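Local coordinates for beta-N-acetylhexosaminidase (Thermotoga neapolitana, PDB 5BZA), which probably hydrolyses terminal non-reducing N-acetyl-D-hexosamine residues from N-acetyl-beta-D-hexosaminides, as a member of glycosyl hydrolase family 3, at residues B[403-408]-B[429-434]. Numbering follows the deposited sequence.
Sequences FVVNAS and IIRNPF
Two neighbouring parallel strands end side by side here, and the pairing of V404 with I429, whose CA atoms lie 5.0 Å apart, is the bridge that places 403-408 against 429-434. Strand 399-404, helix 411-418 and strand 425-429 form a beta-alpha-beta crossover in the C-terminal domain, and the contact joins the C-terminal ends of its two strands. Just past the bridge, the backbone N of I430 points almost straight at the carbonyl O of V404 (N-H...O angle 175°), but the N-O distance of 3.4 Å makes this a weak hydrogen bond. The bridged side chains share one face of the sheet and meet near their roots: V404 CB is 4.1 Å from I429 CG1, the branch that leans beside its own backbone N (chi1 -78°).

On the opposite side from V404 and I429, F403 and, just past the strand ends, V405 and I430 pack together. I430 holds CG1 between its backbone N and carbonyl carbon, the crowded position (chi1 64°), which brings I430 CG1 to 3.6 Å from V404 O, the acceptor of the weak bond, and to 3.9 Å from V405 CG2. The two side chains cross obliquely, with I430 CD1 touching the same methyl. The other branch of I430, CG2, reaches the edge of the F403 ring near its plane, 4.3 Å from CD1, so the isoleucine spans from valine to phenylalanine. V405 CG2 also receives the aliphatic CG of R431 at 4.1 Å; the arginine chain then bends at chi2 and chi3, and R431 packs on Q68 of the second subunit.

Y367 of helix 364-377 packs on V405, I430 and R431, and I370 of the same helix touches F403. Within the mixed sheet, strand 347-352 flanks 399-404 and touches F403 and V405; strand 443-446 flanks 425-429, and its V444 touches I429.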
# COMPACT_ATOMS: atom_id res chain seq x y z
N PHE B 403 -7.27 -16.49 -23.39
CA PHE B 403 -7.31 -15.17 -22.78
C PHE B 403 -6.90 -14.16 -23.83
O PHE B 403 -5.72 -13.90 -24.10
CB PHE B 403 -6.42 -15.11 -21.53
CG PHE B 403 -6.98 -15.89 -20.38
CD1 PHE B 403 -7.94 -15.32 -19.54
CD2 PHE B 403 -6.65 -17.22 -20.20
CE1 PHE B 403 -8.49 -16.04 -18.51
CE2 PHE B 403 -7.21 -17.94 -19.16
CZ PHE B 403 -8.13 -17.35 -18.31
N VAL B 404 -7.93 -13.62 -24.45
CA VAL B 404 -7.79 -12.88 -25.69
C VAL B 404 -7.37 -11.42 -25.47
O VAL B 404 -8.03 -10.67 -24.76
CB VAL B 404 -9.08 -12.91 -26.47
CG1 VAL B 404 -8.89 -12.17 -27.79
CG2 VAL B 404 -9.56 -14.36 -26.67
N VAL B 405 -6.29 -11.04 -26.14
CA VAL B 405 -5.80 -9.67 -26.22
C VAL B 405 -5.60 -9.34 -27.73
O VAL B 405 -5.13 -10.20 -28.50
CB VAL B 405 -4.50 -9.52 -25.42
CG1 VAL B 405 -3.81 -8.21 -25.72
CG2 VAL B 405 -4.80 -9.65 -23.92
N ASN B 406 -6.07 -8.15 -28.15
CA ASN B 406 -5.95 -7.56 -29.52
C ASN B 406 -6.17 -8.59 -30.66
O ASN B 406 -5.31 -8.82 -31.53
CB ASN B 406 -4.63 -6.77 -29.70
CG ASN B 406 -3.45 -7.64 -30.12
OD1 ASN B 406 -3.28 -8.73 -29.58
ND2 ASN B 406 -2.67 -7.20 -31.11
N ALA B 407 -7.35 -9.20 -30.65
CA ALA B 407 -7.66 -10.24 -31.62
C ALA B 407 -7.85 -9.62 -33.01
O ALA B 407 -7.77 -10.30 -34.03
CB ALA B 407 -8.91 -11.01 -31.19
N SER B 408 -8.08 -8.31 -33.03
CA SER B 408 -8.45 -7.59 -34.24
C SER B 408 -7.27 -6.97 -34.98
O SER B 408 -7.48 -6.15 -35.89
CB SER B 408 -9.46 -6.49 -33.90
OG SER B 408 -10.66 -7.07 -33.41
N ILE B 429 -12.36 -12.22 -23.10
CA ILE B 429 -11.91 -10.97 -23.71
C ILE B 429 -11.60 -9.97 -22.62
O ILE B 429 -12.49 -9.43 -21.99
CB ILE B 429 -12.93 -10.39 -24.74
CG1 ILE B 429 -12.81 -11.16 -26.07
CG2 ILE B 429 -12.50 -8.98 -25.13
CD1 ILE B 429 -13.82 -12.26 -26.29
N ILE B 430 -10.31 -9.78 -22.38
CA ILE B 430 -9.88 -9.12 -21.17
C ILE B 430 -9.34 -7.70 -21.32
O ILE B 430 -9.10 -7.04 -20.32
CB ILE B 430 -8.82 -9.98 -20.43
CG1 ILE B 430 -7.54 -10.13 -21.25
CG2 ILE B 430 -9.43 -11.32 -20.05
CD1 ILE B 430 -6.44 -10.86 -20.46
N ARG B 431 -9.08 -7.26 -22.55
CA ARG B 431 -8.72 -5.87 -22.79
C ARG B 431 -9.80 -5.17 -23.58
O ARG B 431 -10.78 -4.70 -23.03
CB ARG B 431 -7.39 -5.74 -23.51
CG ARG B 431 -6.25 -6.00 -22.64
CD ARG B 431 -5.11 -5.17 -23.05
NE ARG B 431 -5.55 -3.78 -23.00
CZ ARG B 431 -4.72 -2.74 -22.93
NH1 ARG B 431 -3.41 -2.94 -22.86
NH2 ARG B 431 -5.21 -1.50 -22.91
N ASN B 432 -9.57 -5.08 -24.89
CA ASN B 432 -10.47 -4.40 -25.80
C ASN B 432 -11.78 -5.17 -25.98
O ASN B 432 -11.81 -6.17 -26.70
CB ASN B 432 -9.75 -4.20 -27.14
CG ASN B 432 -10.58 -3.41 -28.14
OD1 ASN B 432 -11.56 -2.74 -27.77
ND2 ASN B 432 -10.13 -3.41 -29.41
N PRO B 433 -12.87 -4.69 -25.37
CA PRO B 433 -14.10 -5.51 -25.42
C PRO B 433 -14.71 -5.55 -26.84
O PRO B 433 -15.62 -6.36 -27.09
CB PRO B 433 -15.02 -4.81 -24.40
CG PRO B 433 -14.61 -3.41 -24.44
CD PRO B 433 -13.09 -3.45 -24.61
N PHE B 434 -14.23 -4.69 -27.73
CA PHE B 434 -14.72 -4.66 -29.11
C PHE B 434 -14.39 -5.96 -29.83
O PHE B 434 -15.15 -6.40 -30.73
CB PHE B 434 -14.10 -3.47 -29.86
CG PHE B 434 -14.71 -2.14 -29.49
CD1 PHE B 434 -16.08 -2.04 -29.24
CD2 PHE B 434 -13.92 -1.00 -29.38
CE1 PHE B 434 -16.65 -0.82 -28.92
CE2 PHE B 434 -14.49 0.23 -29.05
CZ PHE B 434 -15.85 0.32 -28.82